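Local coordinates for NAD-dependent protein deacylase 2 (Archaeoglobus fulgidus, PDB 4TWJ) that removes acetyl and longer acyl groups from protein lysines using NAD, and deacetylates the archaeal chromatin protein Alba, raising its affinity for DNA, at residues K7-L12 with V243-R248; F175-E180 with A200-I205; I205-G210 with I226-I231; M213-A218 with M222-F227. All blocks are in the same frame, centred on the assembly; numbering follows the deposited sequence.

Contact 1: K7-L12 with V243-R248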
loop_
_atom_site.group_PDB
_atom_site.type_symbol
_atom_site.label_atom_id
_atom_site.label_comp_id
_atom_site.label_asym_id
_atom_site.label_seq_id
_atom_site.Cartn_x
_atom_site.Cartn_y
_atom_site.Cartn_z
ATOM N N LYS A 7 8.304 22.129 -3.264
ATOM C CA LYS A 7 8.314 22.077 -1.803
ATOM C C LYS A 7 8.501 20.644 -1.315
ATOM O O LYS A 7 9.286 20.395 -0.402
ATOM C CB LYS A 7 7.019 22.651 -1.226
ATOM N N ALA A 8 7.783 19.707 -1.928
ATOM C CA ALA A 8 7.940 18.290 -1.593
ATOM C C ALA A 8 9.365 17.814 -1.876
ATOM O O ALA A 8 9.952 17.099 -1.071
ATOM C CB ALA A 8 6.937 17.443 -2.358
ATOM N N ALA A 9 9.912 18.220 -3.024
ATOM C CA ALA A 9 11.274 17.854 -3.411
ATOM C C ALA A 9 12.312 18.395 -2.426
ATOM O O ALA A 9 13.254 17.686 -2.058
ATOM C CB ALA A 9 11.574 18.352 -4.818
ATOM N N GLU A 10 12.136 19.647 -2.006
ATOM C CA GLU A 10 13.014 20.259 -1.008
ATOM C C GLU A 10 13.003 19.468 0.299
ATOM O O GLU A 10 14.059 19.180 0.869
ATOM C CB GLU A 10 12.618 21.717 -0.742
ATOM C CG GLU A 10 13.085 22.693 -1.813
ATOM C CD GLU A 10 12.624 24.122 -1.569
ATOM O OE1 GLU A 10 12.392 24.496 -0.397
ATOM O OE2 GLU A 10 12.506 24.881 -2.557
ATOM N N ILE A 11 11.810 19.107 0.763
ATOM C CA ILE A 11 11.675 18.311 1.983
ATOM C C ILE A 11 12.420 16.982 1.848
ATOM O O ILE A 11 13.185 16.604 2.734
ATOM C CB ILE A 11 10.190 18.064 2.345
ATOM C CG1 ILE A 11 9.566 19.359 2.877
ATOM C CG2 ILE A 11 10.052 16.954 3.385
ATOM C CD1 ILE A 11 8.053 19.355 2.917
ATOM N N LEU A 12 12.200 16.285 0.738
ATOM C CA LEU A 12 12.812 14.975 0.528
ATOM C C LEU A 12 14.330 15.066 0.369
ATOM O O LEU A 12 15.061 14.227 0.893
ATOM C CB LEU A 12 12.185 14.278 -0.681
ATOM C CG LEU A 12 10.733 13.833 -0.491
ATOM C CD1 LEU A 12 10.133 13.411 -1.824
ATOM C CD2 LEU A 12 10.637 12.703 0.528
ATOM N N VAL A 243 10.847 13.423 -8.211
ATOM C CA VAL A 243 12.167 12.788 -8.299
ATOM C C VAL A 243 13.131 13.649 -9.123
ATOM O O VAL A 243 14.271 13.881 -8.710
ATOM C CB VAL A 243 12.092 11.364 -8.900
ATOM C CG1 VAL A 243 13.488 10.810 -9.170
ATOM C CG2 VAL A 243 11.332 10.432 -7.968
ATOM N N GLU A 244 12.673 14.131 -10.275
ATOM C CA GLU A 244 13.519 14.972 -11.128
ATOM C C GLU A 244 13.972 16.234 -10.390
ATOM O O GLU A 244 15.136 16.627 -10.489
ATOM C CB GLU A 244 12.801 15.327 -12.437
ATOM C CG GLU A 244 12.554 14.136 -13.357
ATOM C CD GLU A 244 13.822 13.379 -13.729
ATOM O OE1 GLU A 244 14.501 13.792 -14.694
ATOM O OE2 GLU A 244 14.137 12.363 -13.065
ATOM N N GLU A 245 13.067 16.846 -9.629
ATOM C CA GLU A 245 13.395 18.043 -8.851
ATOM C C GLU A 245 14.382 17.729 -7.725
ATOM O O GLU A 245 15.313 18.497 -7.479
ATOM C CB GLU A 245 12.123 18.677 -8.285
ATOM C CG GLU A 245 12.323 19.998 -7.555
ATOM C CD GLU A 245 12.729 21.153 -8.459
ATOM O OE1 GLU A 245 12.704 21.013 -9.702
ATOM O OE2 GLU A 245 13.069 22.221 -7.912
ATOM N N VAL A 246 14.181 16.603 -7.051
ATOM C CA VAL A 246 15.113 16.159 -6.013
ATOM C C VAL A 246 16.512 15.968 -6.605
ATOM O O VAL A 246 17.500 16.394 -6.014
ATOM C CB VAL A 246 14.642 14.848 -5.348
ATOM C CG1 VAL A 246 15.704 14.299 -4.406
ATOM C CG2 VAL A 246 13.335 15.066 -4.592
ATOM N N LYS A 247 16.593 15.333 -7.773
ATOM C CA LYS A 247 17.883 15.141 -8.439
ATOM C C LYS A 247 18.542 16.481 -8.767
ATOM O O LYS A 247 19.746 16.639 -8.578
ATOM C CB LYS A 247 17.736 14.283 -9.700
ATOM C CG LYS A 247 17.497 12.811 -9.402
ATOM C CD LYS A 247 17.152 12.034 -10.662
ATOM C CE LYS A 247 16.839 10.575 -10.365
ATOM N NZ LYS A 247 18.063 9.764 -10.145
ATOM N N ARG A 248 17.753 17.448 -9.225
ATOM C CA ARG A 248 18.283 18.786 -9.509
ATOM C C ARG A 248 18.851 19.455 -8.258
ATOM O O ARG A 248 19.928 20.054 -8.300
ATOM C CB ARG A 248 17.212 19.681 -10.139
ATOM C CG ARG A 248 16.810 19.277 -11.546
ATOM C CD ARG A 248 15.859 20.288 -12.165
ATOM N NE ARG A 248 15.201 19.750 -13.357
ATOM C CZ ARG A 248 13.979 19.212 -13.396
ATOM N NH1 ARG A 248 13.219 19.134 -12.305
ATOM N NH2 ARG A 248 13.501 18.754 -14.548
#
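Ala9 of helix 2-14 presses its methyl against Glu245 and Val246 of helix 235-249. This joins the first and last helices of the Rossmann-like sirtuin domain. Ala9 CB lies 3.3 Å from Glu245 CG, a tight approach for two carbons, and also touches Glu245 CB. The methyl therefore rests on the aliphatic part of the glutamate. Glu245 CG stands anti to the backbone N (chi1 -175°), which lays this methylene against the alanine. A bend at chi2 (69°) then takes the carboxylate away from it. Val246 contributes one branch. Its CG2 is 3.6 Å from Ala9 O and 3.7 Å from Ala9 CB. One turn further on, the same methyl meets Leu12 CB at 4.2 Å, and so sits between two residues of the first helix. The small side chain of Ala9 fits a close crossing. The CA atoms of Ala9 and Val246 are only 4.9 Å apart, and the helix axes pass at 8.5 Å with a crossing angle of -54°. Further out, Ile242 packs on Ala8 and Leu12, and Leu249 covers Ala9. Met91 and Ile93 lie against Val246, while Lys247 makes a salt bridge to Glu87. The carboxylate of Glu245 is held within its own helix: Arg248 NH1 makes a salt bridge to Glu245 OE1 at 3.3 Å, reaching the oxygen on its anti side.

Contact 2: F175-E180 with A200-I205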
loop_
_atom_site.group_PDB
_atom_site.type_symbol
_atom_site.label_atom_id
_atom_site.label_comp_id
_atom_site.label_asym_id
_atom_site.label_seq_id
_atom_site.Cartn_x
_atom_site.Cartn_y
_atom_site.Cartn_z
ATOM N N PHE A 175 4.580 -3.227 13.905
ATOM C CA PHE A 175 5.614 -2.647 14.778
ATOM C C PHE A 175 6.655 -1.892 13.962
ATOM O O PHE A 175 6.994 -0.752 14.280
ATOM C CB PHE A 175 6.309 -3.734 15.617
ATOM C CG PHE A 175 7.490 -3.232 16.418
ATOM C CD1 PHE A 175 8.793 -3.435 15.973
ATOM C CD2 PHE A 175 7.296 -2.560 17.617
ATOM C CE1 PHE A 175 9.876 -2.976 16.708
ATOM C CE2 PHE A 175 8.376 -2.098 18.358
ATOM C CZ PHE A 175 9.667 -2.306 17.902
ATOM N N GLU A 176 7.157 -2.519 12.903
ATOM C CA GLU A 176 8.183 -1.887 12.075
ATOM C C GLU A 176 7.652 -0.601 11.450
ATOM O O GLU A 176 8.364 0.398 11.385
ATOM C CB GLU A 176 8.683 -2.838 10.981
ATOM C CG GLU A 176 9.520 -3.997 11.503
ATOM C CD GLU A 176 10.809 -3.552 12.172
ATOM O OE1 GLU A 176 11.180 -4.156 13.203
ATOM O OE2 GLU A 176 11.453 -2.606 11.675
ATOM N N ALA A 177 6.402 -0.632 10.999
ATOM C CA ALA A 177 5.781 0.535 10.372
ATOM C C ALA A 177 5.615 1.674 11.376
ATOM O O ALA A 177 5.852 2.837 11.044
ATOM C CB ALA A 177 4.440 0.162 9.758
ATOM N N ILE A 178 5.197 1.337 12.593
ATOM C CA ILE A 178 5.104 2.325 13.677
ATOM C C ILE A 178 6.474 2.942 13.970
ATOM O O ILE A 178 6.599 4.162 14.111
ATOM C CB ILE A 178 4.522 1.700 14.964
ATOM C CG1 ILE A 178 3.037 1.392 14.765
ATOM C CG2 ILE A 178 4.708 2.630 16.162
ATOM C CD1 ILE A 178 2.455 0.454 15.800
ATOM N N GLU A 179 7.498 2.099 14.056
ATOM C CA GLU A 179 8.859 2.580 14.296
ATOM C C GLU A 179 9.361 3.496 13.181
ATOM O O GLU A 179 10.031 4.498 13.452
ATOM C CB GLU A 179 9.812 1.403 14.498
ATOM C CG GLU A 179 9.569 0.670 15.802
ATOM C CD GLU A 179 9.774 1.570 16.998
ATOM O OE1 GLU A 179 10.890 2.108 17.134
ATOM O OE2 GLU A 179 8.823 1.751 17.784
ATOM N N GLU A 180 9.033 3.160 11.935
ATOM C CA GLU A 180 9.352 4.033 10.807
ATOM C C GLU A 180 8.657 5.388 10.946
ATOM O O GLU A 180 9.293 6.430 10.794
ATOM C CB GLU A 180 8.969 3.373 9.480
ATOM C CG GLU A 180 9.912 2.254 9.060
ATOM C CD GLU A 180 11.333 2.737 8.837
ATOM O OE1 GLU A 180 11.517 3.809 8.231
ATOM O OE2 GLU A 180 12.270 2.046 9.280
ATOM N N ALA A 200 -4.179 4.021 8.912
ATOM C CA ALA A 200 -4.339 5.475 8.890
ATOM C C ALA A 200 -3.743 6.181 10.114
ATOM O O ALA A 200 -3.526 7.388 10.067
ATOM C CB ALA A 200 -5.811 5.848 8.738
ATOM N N GLU A 201 -3.486 5.447 11.196
ATOM C CA GLU A 201 -2.825 6.020 12.379
ATOM C C GLU A 201 -1.395 6.471 12.067
ATOM O O GLU A 201 -0.878 7.408 12.679
ATOM C CB GLU A 201 -2.802 5.003 13.530
ATOM C CG GLU A 201 -2.330 5.555 14.874
ATOM C CD GLU A 201 -3.240 6.629 15.432
ATOM O OE1 GLU A 201 -4.462 6.566 15.194
ATOM O OE2 GLU A 201 -2.735 7.546 16.122
ATOM N N LEU A 202 -0.753 5.802 11.115
ATOM C CA LEU A 202 0.675 6.003 10.880
ATOM C C LEU A 202 1.073 7.439 10.491
ATOM O O LEU A 202 2.049 7.959 11.033
ATOM C CB LEU A 202 1.199 4.968 9.872
ATOM C CG LEU A 202 1.190 3.548 10.455
ATOM C CD1 LEU A 202 1.294 2.507 9.354
ATOM C CD2 LEU A 202 2.297 3.361 11.477
ATOM N N PRO A 203 0.334 8.089 9.569
ATOM C CA PRO A 203 0.673 9.493 9.306
ATOM C C PRO A 203 0.514 10.411 10.523
ATOM O O PRO A 203 1.274 11.362 10.668
ATOM C CB PRO A 203 -0.291 9.908 8.180
ATOM C CG PRO A 203 -1.218 8.754 7.972
ATOM C CD PRO A 203 -0.567 7.540 8.545
ATOM N N TYR A 204 -0.457 10.125 11.387
ATOM C CA TYR A 204 -0.619 10.909 12.614
ATOM C C TYR A 204 0.547 10.698 13.577
ATOM O O TYR A 204 0.981 11.630 14.246
ATOM C CB TYR A 204 -1.935 10.575 13.304
ATOM C CG TYR A 204 -3.144 10.998 12.514
ATOM C CD1 TYR A 204 -3.499 12.341 12.410
ATOM C CD2 TYR A 204 -3.941 10.060 11.874
ATOM C CE1 TYR A 204 -4.615 12.732 11.687
ATOM C CE2 TYR A 204 -5.052 10.440 11.144
ATOM C CZ TYR A 204 -5.388 11.774 11.056
ATOM O OH TYR A 204 -6.502 12.146 10.333
ATOM N N ILE A 205 1.045 9.468 13.647
ATOM C CA ILE A 205 2.227 9.172 14.454
ATOM C C ILE A 205 3.441 9.952 13.942
ATOM O O ILE A 205 4.189 10.537 14.731
ATOM C CB ILE A 205 2.524 7.656 14.476
ATOM C CG1 ILE A 205 1.450 6.924 15.289
ATOM C CG2 ILE A 205 3.909 7.381 15.041
ATOM C CD1 ILE A 205 1.471 5.417 15.135
#
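Leu202 of helix 201-208 pushes its forked end into the surface of helix 171-182 at Ala177 and Ile178. Both helices lie against the parallel sheet of the Rossmann-like domain, and helix 201-208 forms the crossover between strands 186-190 and 212-217. The axes of the two short segments are 9.4 Å apart and inclined by 32°. The nearest CA atoms, those of Ile178 and Leu202, are 6.4 Å apart. The two methyls of the leucine have different seats. CD1 meets the small bump of Ala177, with Leu202 CD1 3.9 Å from Ala177 CB. CD2 settles over the peptide that links the two residues, with Leu202 CD2 3.6 Å from Ala177 O and 3.7 Å from Ile178 N. The small Ala177 side chain probably helps to leave this peptide within reach. The far wall of the hollow is the isoleucine, where Ile178 CG1 lies 3.9 Å from Leu202 CD2. The Ile178 and Leu202 side chains cross at about a right angle. Ile178 CG1 is anti to its carbonyl carbon (chi1 -70°), which places this branch where both Leu202 and Ile205 can reach it. Leu117 and Ile98 touch both Ala177 and Leu202, so the leucine fills a shared apolar layer between the helices and the sheet. Two residues along the helix from Leu202, Tyr204 packs on the backbone of the bound peptide. Toward the partly exposed Ile178 and Ile205 the packing is looser, with Ile178 CG1 4.3 Å from Ile205 CD1.

Contact 3: I205-G210 with I226-I231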
loop_
_atom_site.group_PDB
_atom_site.type_symbol
_atom_site.label_atom_id
_atom_site.label_comp_id
_atom_site.label_asym_id
_atom_site.label_seq_id
_atom_site.Cartn_x
_atom_site.Cartn_y
_atom_site.Cartn_z
ATOM N N ILE A 205 1.045 9.468 13.647
ATOM C CA ILE A 205 2.227 9.172 14.454
ATOM C C ILE A 205 3.441 9.952 13.942
ATOM O O ILE A 205 4.189 10.537 14.731
ATOM C CB ILE A 205 2.524 7.656 14.476
ATOM C CG1 ILE A 205 1.450 6.924 15.289
ATOM C CG2 ILE A 205 3.909 7.381 15.041
ATOM C CD1 ILE A 205 1.471 5.417 15.135
ATOM N N ALA A 206 3.638 9.960 12.627
ATOM C CA ALA A 206 4.752 10.702 12.027
ATOM C C ALA A 206 4.618 12.206 12.280
ATOM O O ALA A 206 5.600 12.881 12.596
ATOM C CB ALA A 206 4.839 10.417 10.533
ATOM N N LYS A 207 3.394 12.712 12.159
ATOM C CA LYS A 207 3.098 14.126 12.421
ATOM C C LYS A 207 3.442 14.498 13.867
ATOM O O LYS A 207 4.122 15.500 14.113
ATOM C CB LYS A 207 1.620 14.408 12.124
ATOM C CG LYS A 207 1.135 15.809 12.467
ATOM C CD LYS A 207 1.564 16.838 11.449
ATOM C CE LYS A 207 0.824 18.149 11.684
ATOM N NZ LYS A 207 1.173 19.159 10.661
ATOM N N LYS A 208 2.983 13.688 14.818
ATOM C CA LYS A 208 3.284 13.914 16.237
ATOM C C LYS A 208 4.790 13.881 16.510
ATOM O O LYS A 208 5.291 14.607 17.375
ATOM C CB LYS A 208 2.569 12.872 17.107
ATOM C CG LYS A 208 2.936 12.918 18.586
ATOM C CD LYS A 208 2.333 11.766 19.374
ATOM C CE LYS A 208 0.872 12.004 19.713
ATOM N NZ LYS A 208 0.379 11.046 20.743
ATOM N N ALA A 209 5.505 13.041 15.763
ATOM C CA ALA A 209 6.954 12.897 15.900
ATOM C C ALA A 209 7.753 14.030 15.241
ATOM O O ALA A 209 8.981 14.063 15.353
ATOM C CB ALA A 209 7.393 11.552 15.342
ATOM N N GLY A 210 7.069 14.941 14.549
ATOM C CA GLY A 210 7.703 16.131 13.980
ATOM C C GLY A 210 8.133 16.007 12.529
ATOM O O GLY A 210 8.859 16.868 12.020
ATOM N N ILE A 226 -3.602 18.165 8.091
ATOM C CA ILE A 226 -2.371 17.870 8.838
ATOM C C ILE A 226 -1.109 17.947 7.973
ATOM O O ILE A 226 0.002 17.891 8.498
ATOM C CB ILE A 226 -2.418 16.488 9.546
ATOM C CG1 ILE A 226 -2.213 15.331 8.553
ATOM C CG2 ILE A 226 -3.714 16.333 10.336
ATOM C CD1 ILE A 226 -2.047 13.980 9.219
ATOM N N PHE A 227 -1.272 18.073 6.658
ATOM C CA PHE A 227 -0.136 17.996 5.748
ATOM C C PHE A 227 0.488 19.355 5.458
ATOM O O PHE A 227 -0.211 20.356 5.279
ATOM C CB PHE A 227 -0.534 17.269 4.465
ATOM C CG PHE A 227 -0.751 15.799 4.673
ATOM C CD1 PHE A 227 0.309 14.910 4.583
ATOM C CD2 PHE A 227 -2.005 15.308 5.009
ATOM C CE1 PHE A 227 0.123 13.555 4.798
ATOM C CE2 PHE A 227 -2.199 13.954 5.225
ATOM C CZ PHE A 227 -1.134 13.076 5.122
ATOM N N ASP A 228 1.814 19.367 5.416
ATOM C CA ASP A 228 2.580 20.579 5.144
ATOM C C ASP A 228 2.580 20.910 3.657
ATOM O O ASP A 228 2.625 22.086 3.272
ATOM C CB ASP A 228 4.009 20.408 5.654
ATOM C CG ASP A 228 4.057 20.158 7.143
ATOM O OD1 ASP A 228 4.449 19.045 7.549
ATOM O OD2 ASP A 228 3.668 21.066 7.909
ATOM N N VAL A 229 2.526 19.868 2.830
ATOM C CA VAL A 229 2.452 19.998 1.383
ATOM C C VAL A 229 1.317 19.116 0.867
ATOM O O VAL A 229 1.271 17.921 1.161
ATOM C CB VAL A 229 3.774 19.561 0.716
ATOM C CG1 VAL A 229 3.651 19.562 -0.802
ATOM C CG2 VAL A 229 4.918 20.454 1.181
ATOM N N LYS A 230 0.406 19.712 0.103
ATOM C CA LYS A 230 -0.711 18.985 -0.489
ATOM C C LYS A 230 -0.668 19.116 -2.004
ATOM O O LYS A 230 -0.668 20.231 -2.532
ATOM C CB LYS A 230 -2.042 19.534 0.024
ATOM C CG LYS A 230 -2.184 19.535 1.537
ATOM C CD LYS A 230 -3.579 19.966 1.964
ATOM C CE LYS A 230 -3.811 21.459 1.791
ATOM N NZ LYS A 230 -3.009 22.276 2.741
ATOM N N ILE A 231 -0.628 17.980 -2.694
ATOM C CA ILE A 231 -0.608 17.951 -4.151
ATOM C C ILE A 231 -1.821 17.171 -4.648
ATOM O O ILE A 231 -2.016 16.013 -4.278
ATOM C CB ILE A 231 0.683 17.298 -4.693
ATOM C CG1 ILE A 231 1.916 18.099 -4.258
ATOM C CG2 ILE A 231 0.633 17.190 -6.215
ATOM C CD1 ILE A 231 3.225 17.355 -4.417
HETATM O O HOH W 1 3.938 18.917 10.253
#
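Lys207 starts with CG anti to the backbone N (chi1 175°), bends at chi2 (77°) and then runs extended, which carries its amino group across to the carbonyl of Ile226. Lys207 NZ gives a hydrogen bond of 2.8 Å to Ile226 O. The donor does not lie in the carbonyl plane but comes in tilted 32° from it. The stem of the lysine follows the same approach, with Lys207 CE 3.3 Å from Ile226 O. It also packs on the isoleucine side chain, with Lys207 CE 4.2 Å from Ile226 CB. A water extends the polar end: it accepts from Lys207 NZ at 2.8 Å and donates to Asp228 OD1 at 2.8 Å. The direct distance from Lys207 NZ to Asp228 OD2 is 4.2 Å, too long for a salt bridge, though the opposite charges should still attract. Asp228 OD1 has a second role, since it accepts a hydrogen bond from Met213 N on the neighbouring strand. A Schellman motif at Gly210 follows the last turn of the helix, with Gly210 N bonded 3.0 Å from Lys207 O. With a leucine in place of Lys207, the Ile226 carbonyl and the water would probably lose their donor, and Asp228 its nearby positive charge. The chemistry implies that one ammonium group ties the last turn of the helix to the bend before strand 229-232, by one direct bond and one water bridge at the protein surface.

Contact 4: M213-A218 with M222-F227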
loop_
_atom_site.group_PDB
_atom_site.type_symbol
_atom_site.label_atom_id
_atom_site.label_comp_id
_atom_site.label_asym_id
_atom_site.label_seq_id
_atom_site.Cartn_x
_atom_site.Cartn_y
_atom_site.Cartn_z
ATOM N N MET A 213 5.183 16.574 6.470
ATOM C CA MET A 213 4.109 15.738 5.945
ATOM C C MET A 213 3.720 16.157 4.532
ATOM O O MET A 213 3.363 17.312 4.296
ATOM C CB MET A 213 2.889 15.834 6.862
ATOM C CG MET A 213 3.140 15.467 8.316
ATOM S SD MET A 213 3.684 13.768 8.599
ATOM C CE MET A 213 2.304 12.860 7.912
ATOM N N ILE A 214 3.779 15.202 3.602
ATOM C CA ILE A 214 3.434 15.426 2.198
ATOM C C ILE A 214 2.307 14.471 1.805
ATOM O O ILE A 214 2.333 13.301 2.181
ATOM C CB ILE A 214 4.643 15.161 1.269
ATOM C CG1 ILE A 214 5.833 16.052 1.648
ATOM C CG2 ILE A 214 4.265 15.378 -0.193
ATOM C CD1 ILE A 214 7.161 15.537 1.145
ATOM N N ILE A 215 1.317 14.963 1.060
ATOM C CA ILE A 215 0.269 14.088 0.530
ATOM C C ILE A 215 0.087 14.322 -0.967
ATOM O O ILE A 215 0.077 15.464 -1.428
ATOM C CB ILE A 215 -1.065 14.233 1.313
ATOM C CG1 ILE A 215 -2.086 13.190 0.855
ATOM C CG2 ILE A 215 -1.637 15.643 1.211
ATOM C CD1 ILE A 215 -3.179 12.955 1.875
ATOM N N VAL A 216 -0.021 13.222 -1.711
ATOM C CA VAL A 216 -0.261 13.243 -3.147
ATOM C C VAL A 216 -1.467 12.352 -3.429
ATOM O O VAL A 216 -1.421 11.147 -3.180
ATOM C CB VAL A 216 0.957 12.714 -3.933
ATOM C CG1 VAL A 216 0.678 12.716 -5.434
ATOM C CG2 VAL A 216 2.199 13.533 -3.614
ATOM N N ASN A 217 -2.540 12.953 -3.940
ATOM C CA ASN A 217 -3.788 12.242 -4.199
ATOM C C ASN A 217 -4.521 12.859 -5.375
ATOM O O ASN A 217 -4.332 14.033 -5.677
ATOM C CB ASN A 217 -4.710 12.312 -2.978
ATOM C CG ASN A 217 -4.532 11.148 -2.021
ATOM O OD1 ASN A 217 -4.312 10.010 -2.435
ATOM N ND2 ASN A 217 -4.677 11.424 -0.729
ATOM N N ALA A 218 -5.376 12.069 -6.014
ATOM C CA ALA A 218 -6.250 12.579 -7.071
ATOM C C ALA A 218 -7.329 13.513 -6.510
ATOM O O ALA A 218 -7.788 14.423 -7.206
ATOM C CB ALA A 218 -6.893 11.423 -7.821
ATOM N N MET A 222 -10.108 13.866 4.197
ATOM C CA MET A 222 -10.421 14.537 5.456
ATOM C C MET A 222 -9.171 14.786 6.308
ATOM O O MET A 222 -9.215 15.579 7.244
ATOM C CB MET A 222 -11.451 13.728 6.255
ATOM C CG MET A 222 -12.817 13.613 5.595
ATOM S SD MET A 222 -13.778 15.142 5.626
ATOM C CE MET A 222 -13.293 15.926 4.089
ATOM N N ALA A 223 -8.065 14.112 5.981
ATOM C CA ALA A 223 -6.799 14.283 6.697
ATOM C C ALA A 223 -5.916 15.396 6.124
ATOM O O ALA A 223 -4.889 15.728 6.709
ATOM C CB ALA A 223 -6.028 12.971 6.711
ATOM N N ASP A 224 -6.314 15.985 5.000
ATOM C CA ASP A 224 -5.506 17.028 4.349
ATOM C C ASP A 224 -4.968 18.122 5.289
ATOM O O ASP A 224 -3.814 18.530 5.147
ATOM C CB ASP A 224 -6.280 17.677 3.193
ATOM C CG ASP A 224 -6.411 16.769 1.983
ATOM O OD1 ASP A 224 -5.846 15.653 1.978
ATOM O OD2 ASP A 224 -7.100 17.171 1.022
ATOM N N PRO A 225 -5.782 18.594 6.256
ATOM C CA PRO A 225 -5.290 19.681 7.119
ATOM C C PRO A 225 -3.979 19.426 7.876
ATOM O O PRO A 225 -3.310 20.385 8.258
ATOM C CB PRO A 225 -6.443 19.890 8.104
ATOM C CG PRO A 225 -7.652 19.505 7.330
ATOM C CD PRO A 225 -7.220 18.343 6.477
ATOM N N ILE A 226 -3.602 18.165 8.091
ATOM C CA ILE A 226 -2.371 17.870 8.838
ATOM C C ILE A 226 -1.109 17.947 7.973
ATOM O O ILE A 226 0.002 17.891 8.498
ATOM C CB ILE A 226 -2.418 16.488 9.546
ATOM C CG1 ILE A 226 -2.213 15.331 8.553
ATOM C CG2 ILE A 226 -3.714 16.333 10.336
ATOM C CD1 ILE A 226 -2.047 13.980 9.219
ATOM N N PHE A 227 -1.272 18.073 6.658
ATOM C CA PHE A 227 -0.136 17.996 5.748
ATOM C C PHE A 227 0.488 19.355 5.458
ATOM O O PHE A 227 -0.211 20.356 5.279
ATOM C CB PHE A 227 -0.534 17.269 4.465
ATOM C CG PHE A 227 -0.751 15.799 4.673
ATOM C CD1 PHE A 227 0.309 14.910 4.583
ATOM C CD2 PHE A 227 -2.005 15.308 5.009
ATOM C CE1 PHE A 227 0.123 13.555 4.798
ATOM C CE2 PHE A 227 -2.199 13.954 5.225
ATOM C CZ PHE A 227 -1.134 13.076 5.122
HETATM O O HOH W 2 -5.463 14.519 -0.646
#
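Phe227 lies with one ring face covered by Ile215, whose CB stands 3.6 Å from the ring centroid and 11° off its normal. This is a CH-pi contact over the centre of the ring. Ile215 CG1 is anti to the backbone N (chi1 -173°), so the two branches spread over different parts of the ring. Ile215 CG2 rests 3.6 Å from Phe227 CG, and Ile215 CD1 reaches 3.6 Å from Phe227 CE2. Met213 approaches obliquely, with its CB 3.6 Å from Phe227 CD1. Ile214 O is 3.4 Å from Phe227 CE1, also oblique, while Met213 O and Asp224 O lie at the ring edge, in its plane. Leu194 and Val189 pack on the phenylalanine as well. A serine in place of Phe227 would probably open a gap over Ile215 and leave the turn without its apolar hold on the strand. The 3-10 turn 224-226 brings the ring here, its end marked by the bond from Phe227 N to Asp224 O. Asp224 also skirts Ile215, with OD1 3.8 Å from Ile215 CD1. That oxygen is bonded to Thr221 OG1 and accepts from a water at 2.9 Å from Asp224 OD1. The same water accepts from Asn217 ND2 at 3.2 Å, and Asn217 ND2 also bonds Ser192 O. Asn217 and Ala218 bind NAD, together with Glu219. A dinucleotide site at the C-terminal ends of parallel strands, reached here along strand 212-217, is typical of the Rossmann fold.

In the fold
All four contacts lie in the Rossmann-like domain; contacts 3 and 4 join at strands 212-217 and 229-232. Contacts 3 and 4 are closest, with centres 8 Å apart. They share Ile226 and Phe227, and Ile231 N pairs with Ile215 O between the strands at 2.9 Å. Contact 2 shares Ile205 with contact 3 and meets contact 4 where Tyr204 packs on Ala223 and Ile226. Contact 1 reaches the strands through Ile214 and Val229; its centre is 23 Å from that of contact 2, and it lies away from the annotated sites. Contact 4 holds NAD-binding residues. In contact 2, the Leu202 side chain is about 8 Å from that of His118, the predicted proton acceptor.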